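Local coordinates for protein 1,4-dihydroxy-6-naphtoate synthase (Archaeoglobus fulgidus, PDB 1ZBM) that probably catalyses the conversion of cyclic dehypoxanthinylfutalosinate into 1,4-dihydroxy-6-naphthoate, a step of menaquinone biosynthesis, at residues P91-K96 / A147-H152; D46-N51 / R111-N116; G103-V108 / E143-G148. One frame throughout, in Å; residues are numbered along the deposited sequence.

Interaction 1: P91-K96 / A147-H152; sequences PVVVAK and AGLLIH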
loop_
_atom_site.group_PDB
_atom_site.type_symbol
_atom_site.label_atom_id
_atom_site.label_comp_id
_atom_site.label_asym_id
_atom_site.label_seq_id
_atom_site.Cartn_x
_atom_site.Cartn_y
_atom_site.Cartn_z
ATOM N N PRO A 91 4.792 -8.025 1.022
ATOM C CA PRO A 91 6.155 -7.523 1.230
ATOM C C PRO A 91 7.130 -8.594 1.689
ATOM O O PRO A 91 6.735 -9.627 2.227
ATOM C CB PRO A 91 5.967 -6.421 2.271
ATOM C CG PRO A 91 4.751 -6.873 3.028
ATOM C CD PRO A 91 3.846 -7.329 1.910
ATOM N N VAL A 92 8.411 -8.352 1.470
ATOM C CA VAL A 92 9.411 -9.316 1.880
ATOM C C VAL A 92 10.684 -8.611 2.293
ATOM O O VAL A 92 10.858 -7.422 2.046
ATOM C CB VAL A 92 9.739 -10.284 0.728
ATOM C CG1 VAL A 92 8.517 -11.136 0.379
ATOM C CG2 VAL A 92 10.192 -9.492 -0.491
ATOM N N VAL A 93 11.564 -9.352 2.947
ATOM C CA VAL A 93 12.844 -8.815 3.348
ATOM C C VAL A 93 13.829 -9.621 2.501
ATOM O O VAL A 93 13.740 -10.846 2.430
ATOM C CB VAL A 93 13.082 -9.023 4.855
ATOM C CG1 VAL A 93 14.500 -8.621 5.226
ATOM C CG2 VAL A 93 12.079 -8.188 5.645
ATOM N N VAL A 94 14.733 -8.928 1.821
ATOM C CA VAL A 94 15.699 -9.585 0.958
ATOM C C VAL A 94 17.130 -9.321 1.409
ATOM O O VAL A 94 17.398 -8.324 2.088
ATOM C CB VAL A 94 15.564 -9.087 -0.493
ATOM C CG1 VAL A 94 16.034 -7.633 -0.586
ATOM C CG2 VAL A 94 16.377 -9.958 -1.411
ATOM N N ALA A 95 18.045 -10.207 1.013
ATOM C CA ALA A 95 19.461 -10.079 1.374
ATOM C C ALA A 95 20.366 -10.735 0.329
ATOM O O ALA A 95 19.897 -11.499 -0.505
ATOM C CB ALA A 95 19.709 -10.700 2.746
ATOM N N LYS A 96 21.662 -10.434 0.366
ATOM C CA LYS A 96 22.574 -11.007 -0.615
ATOM C C LYS A 96 22.694 -12.524 -0.441
ATOM O O LYS A 96 23.021 -13.245 -1.388
ATOM C CB LYS A 96 23.942 -10.325 -0.529
ATOM C CG LYS A 96 23.855 -8.805 -0.671
ATOM C CD LYS A 96 25.225 -8.126 -0.685
ATOM C CE LYS A 96 25.996 -8.469 -1.953
ATOM N NZ LYS A 96 27.232 -7.663 -2.104
ATOM N N ALA A 147 19.957 -6.230 5.342
ATOM C CA ALA A 147 18.763 -6.583 4.588
ATOM C C ALA A 147 17.872 -5.387 4.317
ATOM O O ALA A 147 18.054 -4.325 4.907
ATOM C CB ALA A 147 17.984 -7.656 5.333
ATOM N N GLY A 148 16.913 -5.573 3.411
ATOM C CA GLY A 148 15.997 -4.507 3.055
ATOM C C GLY A 148 14.564 -4.981 2.931
ATOM O O GLY A 148 14.305 -6.091 2.463
ATOM N N LEU A 149 13.636 -4.137 3.370
ATOM C CA LEU A 149 12.213 -4.437 3.305
ATOM C C LEU A 149 11.666 -3.792 2.032
ATOM O O LEU A 149 11.818 -2.592 1.825
ATOM C CB LEU A 149 11.510 -3.863 4.537
ATOM C CG LEU A 149 10.024 -4.178 4.724
ATOM C CD1 LEU A 149 9.805 -5.697 4.802
ATOM C CD2 LEU A 149 9.556 -3.513 6.001
ATOM N N LEU A 150 11.035 -4.597 1.185
ATOM C CA LEU A 150 10.485 -4.128 -0.083
ATOM C C LEU A 150 8.969 -4.168 -0.072
ATOM O O LEU A 150 8.378 -5.247 -0.009
ATOM C CB LEU A 150 10.980 -5.026 -1.216
ATOM C CG LEU A 150 12.473 -5.298 -1.225
ATOM C CD1 LEU A 150 12.818 -6.378 -2.233
ATOM C CD2 LEU A 150 13.204 -3.994 -1.542
ATOM N N ILE A 151 8.341 -3.002 -0.163
ATOM C CA ILE A 151 6.887 -2.941 -0.162
ATOM C C ILE A 151 6.289 -2.673 -1.536
ATOM O O ILE A 151 5.075 -2.795 -1.728
ATOM C CB ILE A 151 6.376 -1.859 0.821
ATOM C CG1 ILE A 151 6.655 -0.460 0.261
ATOM C CG2 ILE A 151 7.078 -2.016 2.156
ATOM C CD1 ILE A 151 6.126 0.660 1.135
ATOM N N HIS A 152 7.131 -2.306 -2.494
ATOM C CA HIS A 152 6.640 -2.024 -3.842
ATOM C C HIS A 152 7.001 -3.143 -4.815
ATOM O O HIS A 152 7.062 -4.302 -4.419
ATOM C CB HIS A 152 7.174 -0.678 -4.327
ATOM C CG HIS A 152 6.704 0.481 -3.500
ATOM N ND1 HIS A 152 5.380 0.863 -3.439
ATOM C CD2 HIS A 152 7.373 1.309 -2.663
ATOM C CE1 HIS A 152 5.255 1.876 -2.598
ATOM N NE2 HIS A 152 6.449 2.166 -2.113
#
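Leu150 and Val94 meet diagonally across two antiparallel strands, Leu150 CD1 lying 3.8 Å from Val94 CG1. Leu150 puts CG anti to its carbonyl carbon (chi1 -48°), which carries CD1 along the neighbouring strand past its direct partner Val92. Val94 in turn faces Gly148, whose lack of a side chain keeps that face low where the leucine tip arrives. The opposite face of the sheet is more tightly filled: Val93 CG2 presses on Leu149 CD1 at 3.5 Å, closer than usual for methyl groups, while Val93 CG1 lies 3.6 Å from Ala147 CB. Branching at CB favours the extended backbone of a strand, and the two methyls of Val93 meet different partners. The backbones are joined by two sound rungs at Val94 and Gly148, with Val94 N to Gly148 O at 2.9 Å, and by Leu150 N, which points almost straight at Val92 O (3.0 Å); the return bond from Val92 N to Leu150 O is weak. Beyond Leu150 the chain runs into His152, the predicted proton acceptor. Strand 164-168 flanks 92-95 on its far edge and strand 105-108 flanks 147-150, while helix 114-122 covers Val93 and Leu149, with Leu169 of helix 169-174 also reaching Leu149.

Interaction 2: D46-N51 / R111-N116; sequences DIETLN and RYTTAN
Glu48 reaches from the first turn of its helix to the loop before Thr114, where its OE2 accepts a nearly straight hydrogen bond from Tyr112 N at 3.1 Å. The chain is bent at chi2 (54°), which turns the carboxylate back toward Asn51, and Asn51 ND2 gives a bond of 3.1 Å to Glu48 OE1. Both oxygens are met on their syn sides, somewhat out of the carboxylate plane, so the two donors together limit its rotation. Asn51 suits this place because its amide can serve both ways: OD1 accepts from Ser65 N. Thr113 CG2 packs at 3.6 Å from Glu48 OE1, and Asn51 CB meets Tyr112 CB at 4.0 Å. Each segment begins a helix with an N-cap, Asp46 OD1 accepting from Glu48 N and Thr113 OG1 from Asn116 N, and the contact bridges the two lobes of a fold of the periplasmic-binding-protein type. Thr114 and Ala115, just past the cap, are predicted to bind substrate. The Tyr112 ring approaches Glu48 OE2 with its CD2 at 3.5 Å, then turns away to pack against Phe55. Packing is looser toward Arg111, an exposed residue whose NE stays 6.4 Å from Glu48 OE2, too far for a salt bridge.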
loop_
_atom_site.group_PDB
_atom_site.type_symbol
_atom_site.label_atom_id
_atom_site.label_comp_id
_atom_site.label_asym_id
_atom_site.label_seq_id
_atom_site.Cartn_x
_atom_site.Cartn_y
_atom_site.Cartn_z
ATOM N N ASP A 46 4.726 9.955 -1.940
ATOM C CA ASP A 46 5.106 8.658 -1.397
ATOM C C ASP A 46 4.222 8.270 -0.217
ATOM O O ASP A 46 3.852 9.102 0.619
ATOM C CB ASP A 46 6.590 8.674 -0.993
ATOM C CG ASP A 46 7.057 7.353 -0.400
ATOM O OD1 ASP A 46 6.868 7.152 0.820
ATOM O OD2 ASP A 46 7.604 6.510 -1.153
ATOM N N ILE A 47 3.896 6.984 -0.166
ATOM C CA ILE A 47 3.032 6.421 0.873
ATOM C C ILE A 47 3.436 6.820 2.301
ATOM O O ILE A 47 2.575 7.086 3.143
ATOM C CB ILE A 47 2.990 4.867 0.760
ATOM C CG1 ILE A 47 1.987 4.297 1.742
ATOM C CG2 ILE A 47 4.368 4.284 1.005
ATOM C CD1 ILE A 47 0.556 4.684 1.417
ATOM N N GLU A 48 4.733 6.878 2.588
ATOM C CA GLU A 48 5.128 7.250 3.938
ATOM C C GLU A 48 4.814 8.730 4.161
ATOM O O GLU A 48 4.442 9.126 5.261
ATOM C CB GLU A 48 6.609 6.950 4.176
ATOM C CG GLU A 48 7.052 7.099 5.636
ATOM C CD GLU A 48 6.213 6.289 6.624
ATOM O OE1 GLU A 48 5.335 5.503 6.195
ATOM O OE2 GLU A 48 6.439 6.434 7.848
ATOM N N THR A 49 4.943 9.539 3.110
ATOM C CA THR A 49 4.638 10.970 3.211
ATOM C C THR A 49 3.151 11.161 3.546
ATOM O O THR A 49 2.788 12.033 4.344
ATOM C CB THR A 49 4.954 11.707 1.886
ATOM O OG1 THR A 49 6.357 11.614 1.608
ATOM C CG2 THR A 49 4.555 13.187 1.973
ATOM N N LEU A 50 2.296 10.338 2.939
ATOM C CA LEU A 50 0.857 10.411 3.189
ATOM C C LEU A 50 0.494 9.870 4.581
ATOM O O LEU A 50 -0.427 10.368 5.225
ATOM C CB LEU A 50 0.068 9.644 2.107
ATOM C CG LEU A 50 0.246 10.058 0.641
ATOM C CD1 LEU A 50 -0.810 9.374 -0.241
ATOM C CD2 LEU A 50 0.112 11.569 0.526
ATOM N N ASN A 51 1.211 8.853 5.044
ATOM C CA ASN A 51 0.936 8.297 6.366
ATOM C C ASN A 51 1.215 9.364 7.411
ATOM O O ASN A 51 0.486 9.479 8.381
ATOM C CB ASN A 51 1.810 7.076 6.659
ATOM C CG ASN A 51 1.374 5.848 5.892
ATOM O OD1 ASN A 51 0.204 5.715 5.531
ATOM N ND2 ASN A 51 2.307 4.929 5.659
ATOM N N ARG A 111 8.489 3.997 8.686
ATOM C CA ARG A 111 8.083 3.537 10.004
ATOM C C ARG A 111 6.617 3.142 10.115
ATOM O O ARG A 111 6.287 2.172 10.779
ATOM C CB ARG A 111 8.362 4.614 11.053
ATOM C CG ARG A 111 8.007 4.135 12.436
ATOM C CD ARG A 111 7.926 5.270 13.420
ATOM N NE ARG A 111 9.230 5.900 13.620
ATOM C CZ ARG A 111 9.517 6.706 14.638
ATOM N NH1 ARG A 111 10.728 7.237 14.735
ATOM N NH2 ARG A 111 8.593 6.970 15.559
ATOM N N TYR A 112 5.742 3.900 9.467
ATOM C CA TYR A 112 4.317 3.639 9.555
ATOM C C TYR A 112 3.707 2.706 8.508
ATOM O O TYR A 112 2.489 2.571 8.442
ATOM C CB TYR A 112 3.569 4.974 9.569
ATOM C CG TYR A 112 3.859 5.808 10.812
ATOM C CD1 TYR A 112 3.423 5.397 12.072
ATOM C CD2 TYR A 112 4.597 6.983 10.731
ATOM C CE1 TYR A 112 3.719 6.140 13.225
ATOM C CE2 TYR A 112 4.902 7.730 11.872
ATOM C CZ TYR A 112 4.465 7.305 13.112
ATOM O OH TYR A 112 4.794 8.011 14.251
ATOM N N THR A 113 4.526 2.048 7.700
ATOM C CA THR A 113 3.959 1.152 6.706
ATOM C C THR A 113 3.546 -0.147 7.352
ATOM O O THR A 113 4.081 -0.549 8.388
ATOM C CB THR A 113 4.949 0.804 5.627
ATOM O OG1 THR A 113 5.966 -0.038 6.183
ATOM C CG2 THR A 113 5.568 2.066 5.072
ATOM N N THR A 114 2.582 -0.805 6.729
ATOM C CA THR A 114 2.099 -2.078 7.225
ATOM C C THR A 114 3.234 -3.104 7.218
ATOM O O THR A 114 3.340 -3.937 8.121
ATOM C CB THR A 114 0.938 -2.561 6.359
ATOM O OG1 THR A 114 -0.147 -1.635 6.491
ATOM C CG2 THR A 114 0.473 -3.939 6.803
ATOM N N ALA A 115 4.093 -3.023 6.209
ATOM C CA ALA A 115 5.217 -3.943 6.101
ATOM C C ALA A 115 6.159 -3.804 7.293
ATOM O O ALA A 115 6.799 -4.774 7.703
ATOM C CB ALA A 115 5.983 -3.698 4.802
ATOM N N ASN A 116 6.263 -2.601 7.849
ATOM C CA ASN A 116 7.141 -2.428 8.993
ATOM C C ASN A 116 6.520 -3.079 10.215
ATOM O O ASN A 116 7.193 -3.798 10.958
ATOM C CB ASN A 116 7.402 -0.956 9.271
ATOM C CG ASN A 116 8.873 -0.674 9.453
ATOM O OD1 ASN A 116 9.552 -1.341 10.252
ATOM N ND2 ASN A 116 9.385 0.302 8.710
#

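Interaction 3: G103-V108 / E143-G148; sequences GKRIAV and EEVDAG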
loop_
_atom_site.group_PDB
_atom_site.type_symbol
_atom_site.label_atom_id
_atom_site.label_comp_id
_atom_site.label_asym_id
_atom_site.label_seq_id
_atom_site.Cartn_x
_atom_site.Cartn_y
_atom_site.Cartn_z
ATOM N N GLY A 103 19.081 -9.173 15.193
ATOM C CA GLY A 103 20.212 -8.315 15.508
ATOM C C GLY A 103 20.755 -7.568 14.298
ATOM O O GLY A 103 21.586 -6.670 14.430
ATOM N N LYS A 104 20.269 -7.927 13.113
ATOM C CA LYS A 104 20.720 -7.310 11.868
ATOM C C LYS A 104 20.166 -5.904 11.617
ATOM O O LYS A 104 19.177 -5.485 12.230
ATOM C CB LYS A 104 20.354 -8.213 10.693
ATOM C CG LYS A 104 20.992 -9.594 10.733
ATOM C CD LYS A 104 22.512 -9.520 10.678
ATOM C CE LYS A 104 23.127 -10.901 10.472
ATOM N NZ LYS A 104 22.653 -11.873 11.488
ATOM N N ARG A 105 20.822 -5.176 10.715
ATOM C CA ARG A 105 20.397 -3.825 10.358
ATOM C C ARG A 105 19.587 -3.901 9.070
ATOM O O ARG A 105 20.127 -4.204 8.012
ATOM C CB ARG A 105 21.623 -2.914 10.196
ATOM C CG ARG A 105 22.328 -2.647 11.522
ATOM C CD ARG A 105 23.643 -1.893 11.368
ATOM N NE ARG A 105 23.480 -0.606 10.694
ATOM C CZ ARG A 105 23.645 -0.422 9.388
ATOM N NH1 ARG A 105 23.985 -1.446 8.614
ATOM N NH2 ARG A 105 23.472 0.782 8.861
ATOM N N ILE A 106 18.285 -3.634 9.163
ATOM C CA ILE A 106 17.411 -3.715 7.994
ATOM C C ILE A 106 16.849 -2.380 7.535
ATOM O O ILE A 106 16.217 -1.647 8.315
ATOM C CB ILE A 106 16.209 -4.652 8.250
ATOM C CG1 ILE A 106 16.685 -5.959 8.897
ATOM C CG2 ILE A 106 15.492 -4.940 6.942
ATOM C CD1 ILE A 106 15.557 -6.882 9.318
ATOM N N ALA A 107 17.077 -2.069 6.261
ATOM C CA ALA A 107 16.567 -0.830 5.676
ATOM C C ALA A 107 15.052 -0.966 5.529
ATOM O O ALA A 107 14.562 -1.986 5.058
ATOM C CB ALA A 107 17.212 -0.582 4.304
ATOM N N VAL A 108 14.328 0.065 5.952
ATOM C CA VAL A 108 12.867 0.091 5.889
ATOM C C VAL A 108 12.397 1.363 5.190
ATOM O O VAL A 108 12.903 2.453 5.467
ATOM C CB VAL A 108 12.245 0.059 7.296
ATOM C CG1 VAL A 108 12.489 -1.295 7.938
ATOM C CG2 VAL A 108 12.848 1.170 8.142
ATOM N N GLU A 143 26.018 -3.600 0.477
ATOM C CA GLU A 143 26.235 -3.977 1.878
ATOM C C GLU A 143 26.263 -2.817 2.870
ATOM O O GLU A 143 27.038 -2.802 3.829
ATOM C CB GLU A 143 27.513 -4.820 1.981
ATOM C CG GLU A 143 27.501 -6.004 1.008
ATOM C CD GLU A 143 28.656 -6.999 1.199
ATOM O OE1 GLU A 143 28.804 -7.889 0.341
ATOM O OE2 GLU A 143 29.391 -6.893 2.198
ATOM N N GLU A 144 25.397 -1.844 2.625
ATOM C CA GLU A 144 25.266 -0.679 3.484
ATOM C C GLU A 144 24.450 -1.144 4.694
ATOM O O GLU A 144 24.545 -0.589 5.790
ATOM C CB GLU A 144 24.520 0.392 2.710
ATOM C CG GLU A 144 24.423 1.746 3.357
ATOM C CD GLU A 144 23.727 2.725 2.432
ATOM O OE1 GLU A 144 24.208 2.879 1.282
ATOM O OE2 GLU A 144 22.704 3.324 2.847
ATOM N N VAL A 145 23.653 -2.187 4.466
ATOM C CA VAL A 145 22.823 -2.783 5.493
ATOM C C VAL A 145 22.856 -4.308 5.318
ATOM O O VAL A 145 23.450 -4.813 4.361
ATOM C CB VAL A 145 21.364 -2.266 5.396
ATOM C CG1 VAL A 145 21.330 -0.759 5.640
ATOM C CG2 VAL A 145 20.782 -2.578 4.010
ATOM N N ASP A 146 22.247 -5.052 6.233
ATOM C CA ASP A 146 22.239 -6.508 6.087
ATOM C C ASP A 146 21.066 -6.955 5.236
ATOM O O ASP A 146 21.159 -7.941 4.502
ATOM C CB ASP A 146 22.148 -7.199 7.449
ATOM C CG ASP A 146 23.318 -6.855 8.358
ATOM O OD1 ASP A 146 23.213 -5.874 9.120
ATOM O OD2 ASP A 146 24.342 -7.564 8.294
ATOM N N ALA A 147 19.957 -6.230 5.342
ATOM C CA ALA A 147 18.763 -6.583 4.588
ATOM C C ALA A 147 17.872 -5.387 4.317
ATOM O O ALA A 147 18.054 -4.325 4.907
ATOM C CB ALA A 147 17.984 -7.656 5.333
ATOM N N GLY A 148 16.913 -5.573 3.411
ATOM C CA GLY A 148 15.997 -4.507 3.055
ATOM C C GLY A 148 14.564 -4.981 2.931
ATOM O O GLY A 148 14.305 -6.091 2.463
#
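Arg105 O is gripped by two consecutive backbone amides, firmly by Asp146 N at 2.9 Å and weakly by Ala147 N at 3.4 Å. This opens a parallel pair in a mixed sheet: 105-108 and 147-150 lie side by side, joined through two successive beta-alpha-beta units (helix 114-122, strand 127-130, helix 136-141). Asp146, just before its strand, suits the place because its short carboxylate can stand in for a backbone acceptor; OD1 takes the hydrogen of Arg105 N at 3.0 Å, on its anti side and out of the carboxylate plane. The Arg105 side chain, bent at chi3 (58°), swings its guanidinium over to Glu144 O, which NH1 meets at 3.0 Å and close to the guanidinium plane. That carbonyl follows the Schellman turn closing helix 136-141, so the arginine ties strand to helix end. Lys104 crosses Asp146 at about a right angle and lays its CD 3.6 Å from Asp146 OD2, but NZ runs on beyond salt-bridge range. Further in, the contact is apolar around the backbone bond from Ala107 N to Ala147 O (2.8 Å): Ala107 CB approaches CG2 of Val145, just before strand 147-150, and on the other face Ile106 CG2 rests 4.0 Å from Ala147 CB.

Interactions 1 and 3 share strand 147-150, which lies between 92-95 and 105-108 in one mixed sheet, and their centres are about 9 Å apart. Leu149 N probably bonds to Ala107 O, carrying the parallel pairing on from interaction 3, and a salt bridge from Lys96 to Glu143 joins the two contacts. The centre of interaction 2 lies about 15 Å from that of interaction 1 and about 18 Å from that of interaction 3, where helix 47-53 of the other lobe meets the start of helix 114-122. Along the chain the order is 46-51, 91-96, 103-108, 111-116, then 143-152. Ala115, at the predicted substrate-binding helix start, packs against Pro91, before strand 92-95, and Ile151, next to the predicted proton acceptor His152.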